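Local coordinates for glycine cleavage system transcriptional repressor, putative (PDB 1U8S), which is a putative transcriptional repressor of the glycine cleavage system, built from two ACT domains, and forms a domain-swapped dimer, at the interface of chains A and B. Residues are numbered along the deposited sequence; one frame, centred on the assembly and turned at random. Chains: chain A/B, glycine cleavage system transcriptional repressor, putative.

The interface of chains A and B. Residues chain A 107-108, 111; chain B 21, 24-25, 28-29.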
ATOM      1  N   THR A 107      15.824   1.806 -12.797  1.00 43.24           N
ATOM      2  CA  THR A 107      14.485   1.910 -12.241  1.00 43.15           C
ATOM      3  C   THR A 107      13.578   2.926 -12.941  1.00 43.46           C
ATOM      4  O   THR A 107      12.501   2.560 -13.403  1.00 43.17           O
ATOM      5  CB  THR A 107      14.527   2.234 -10.740  1.00 42.40           C
ATOM      6  OG1 THR A 107      15.322   1.252 -10.070  1.00 41.89           O
ATOM      7  CG2 THR A 107      13.120   2.208 -10.150  1.00 40.30           C
ATOM      8  N   GLU A 108      13.990   4.187 -13.026  1.00 43.20           N
ATOM      9  CA  GLU A 108      13.142   5.181 -13.684  1.00 45.94           C
ATOM     10  C   GLU A 108      12.658   4.697 -15.048  1.00 44.00           C
ATOM     11  O   GLU A 108      11.550   5.015 -15.464  1.00 44.24           O
ATOM     12  CB  GLU A 108      13.876   6.514 -13.894  1.00 49.83           C
ATOM     13  CG  GLU A 108      14.578   7.078 -12.679  1.00 56.91           C
ATOM     14  CD  GLU A 108      15.971   6.492 -12.496  1.00 59.60           C
ATOM     15  OE1 GLU A 108      16.085   5.260 -12.303  1.00 61.63           O
ATOM     16  OE2 GLU A 108      16.949   7.269 -12.546  1.00 60.52           O
ATOM     17  N   THR A 111       9.471   2.538 -14.532  1.00 36.28           N
ATOM     18  CA  THR A 111       8.320   3.246 -13.999  1.00 34.72           C
ATOM     19  C   THR A 111       7.811   4.142 -15.116  1.00 34.82           C
ATOM     20  O   THR A 111       6.612   4.216 -15.359  1.00 35.42           O
ATOM     21  CB  THR A 111       8.677   4.072 -12.746  1.00 34.86           C
ATOM     22  OG1 THR A 111       9.896   4.786 -12.960  1.00 32.29           O
ATOM     23  CG2 THR A 111       8.826   3.151 -11.544  1.00 34.74           C
TER
ATOM     24  N   ASN B  21       7.974   8.915 -10.769  1.00 58.91           N
ATOM     25  CA  ASN B  21       9.276   8.770 -11.411  1.00 59.56           C
ATOM     26  C   ASN B  21      10.333   9.422 -10.537  1.00 59.28           C
ATOM     27  O   ASN B  21      11.299   8.787 -10.126  1.00 60.25           O
ATOM     28  CB  ASN B  21       9.289   9.454 -12.781  1.00 61.10           C
ATOM     29  CG  ASN B  21       8.899   8.519 -13.908  1.00 62.75           C
ATOM     30  OD1 ASN B  21       8.276   8.937 -14.888  1.00 64.86           O
ATOM     31  ND2 ASN B  21       9.281   7.251 -13.790  1.00 62.59           N
ATOM     32  N   VAL B  24      11.195   7.515  -7.102  1.00 53.27           N
ATOM     33  CA  VAL B  24      12.111   6.380  -7.185  1.00 55.02           C
ATOM     34  C   VAL B  24      13.424   6.845  -7.793  1.00 55.68           C
ATOM     35  O   VAL B  24      14.476   6.236  -7.588  1.00 56.39           O
ATOM     36  CB  VAL B  24      11.542   5.227  -8.059  1.00 54.24           C
ATOM     37  CG1 VAL B  24      10.159   4.844  -7.577  1.00 54.19           C
ATOM     38  CG2 VAL B  24      11.518   5.635  -9.520  1.00 54.71           C
ATOM     39  N   ARG B  25      13.343   7.934  -8.548  1.00 56.21           N
ATOM     40  CA  ARG B  25      14.500   8.512  -9.215  1.00 56.15           C
ATOM     41  C   ARG B  25      15.443   9.071  -8.163  1.00 53.89           C
ATOM     42  O   ARG B  25      16.636   8.769  -8.144  1.00 52.94           O
ATOM     43  CB  ARG B  25      14.032   9.621 -10.164  1.00 58.88           C
ATOM     44  CG  ARG B  25      15.127  10.331 -10.935  1.00 62.57           C
ATOM     45  CD  ARG B  25      14.532  11.349 -11.906  1.00 65.69           C
ATOM     46  NE  ARG B  25      15.553  12.264 -12.402  1.00 68.55           N
ATOM     47  CZ  ARG B  25      16.254  13.083 -11.624  1.00 71.07           C
ATOM     48  NH1 ARG B  25      16.041  13.103 -10.312  1.00 72.30           N
ATOM     49  NH2 ARG B  25      17.174  13.881 -12.151  1.00 72.79           N
ATOM     50  N   THR B  28      16.699   5.956  -5.866  1.00 56.09           N
ATOM     51  CA  THR B  28      17.689   5.083  -6.489  1.00 57.97           C
ATOM     52  C   THR B  28      18.951   5.860  -6.833  1.00 59.18           C
ATOM     53  O   THR B  28      20.059   5.350  -6.659  1.00 59.35           O
ATOM     54  CB  THR B  28      17.141   4.429  -7.772  1.00 57.69           C
ATOM     55  OG1 THR B  28      16.757   5.448  -8.699  1.00 58.18           O
ATOM     56  CG2 THR B  28      15.943   3.557  -7.448  1.00 56.67           C
ATOM     57  N   GLN B  29      18.776   7.094  -7.312  1.00 60.27           N
ATOM     58  CA  GLN B  29      19.905   7.956  -7.670  1.00 61.40           C
ATOM     59  C   GLN B  29      20.641   8.477  -6.427  1.00 61.61           C
ATOM     60  O   GLN B  29      21.604   9.238  -6.539  1.00 62.75           O
ATOM     61  CB  GLN B  29      19.430   9.137  -8.536  1.00 62.66           C
ATOM     62  CG  GLN B  29      19.202   8.784 -10.013  1.00 65.35           C
ATOM     63  CD  GLN B  29      19.017  10.012 -10.903  1.00 67.26           C
ATOM     64  OE1 GLN B  29      19.689  11.030 -10.720  1.00 69.17           O
ATOM     65  NE2 GLN B  29      18.119   9.913 -11.879  1.00 66.77           N
TER
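A:Thr107 and A:Glu108, on helix 106-116, pack against helix 19-28 of the partner chain, and their carbon contacts make up the tightly packed part. The methyl CG2 of A:Thr107 lies anti to its own backbone N, which turns it onto CG2 of B:Val24 at 3.8 Å. Alongside, the methyl CG2 of B:Thr28 comes within 3.5 Å of A:Thr107 OG1, while its hydroxyl turns back to bond the carbonyl O of B:Val24 within its own helix at 2.7 Å. With CG anti to its carbonyl carbon (chi1 -50°), A:Glu108 rests its aliphatic stem on the start of the B:Arg25 chain, CG to CB at 3.6 Å.

A:Thr111, one turn on, reaches toward B:Val24 and B:Asn21. Its OG1 donates to the carbonyl O of A:Glu108, from above the carbonyl plane, and lies 2.7 Å from B:Asn21 ND2. Donor and acceptor meet there, but OG1 sits nearly on the extension of the C-N bond, so any hydrogen bond is bent and poorly directed.

The looser side is polar. The bend at chi2 (85°) carries the A:Glu108 carboxylate to the little-buried amide of B:Gln29, whose NE2 donates a nearly straight bond (165° at H) to OE2 on its anti side, at 3.0 Å. The B:Arg25 guanidinium makes no salt bridge here; NE stays 5.2 Å from A:Glu108 OE2, where its charge may still favour the carboxylate.

Repeated by the two-fold axis, this helix-to-helix patch joins the second ACT region of one chain to the first of the other and probably steadies the dimer.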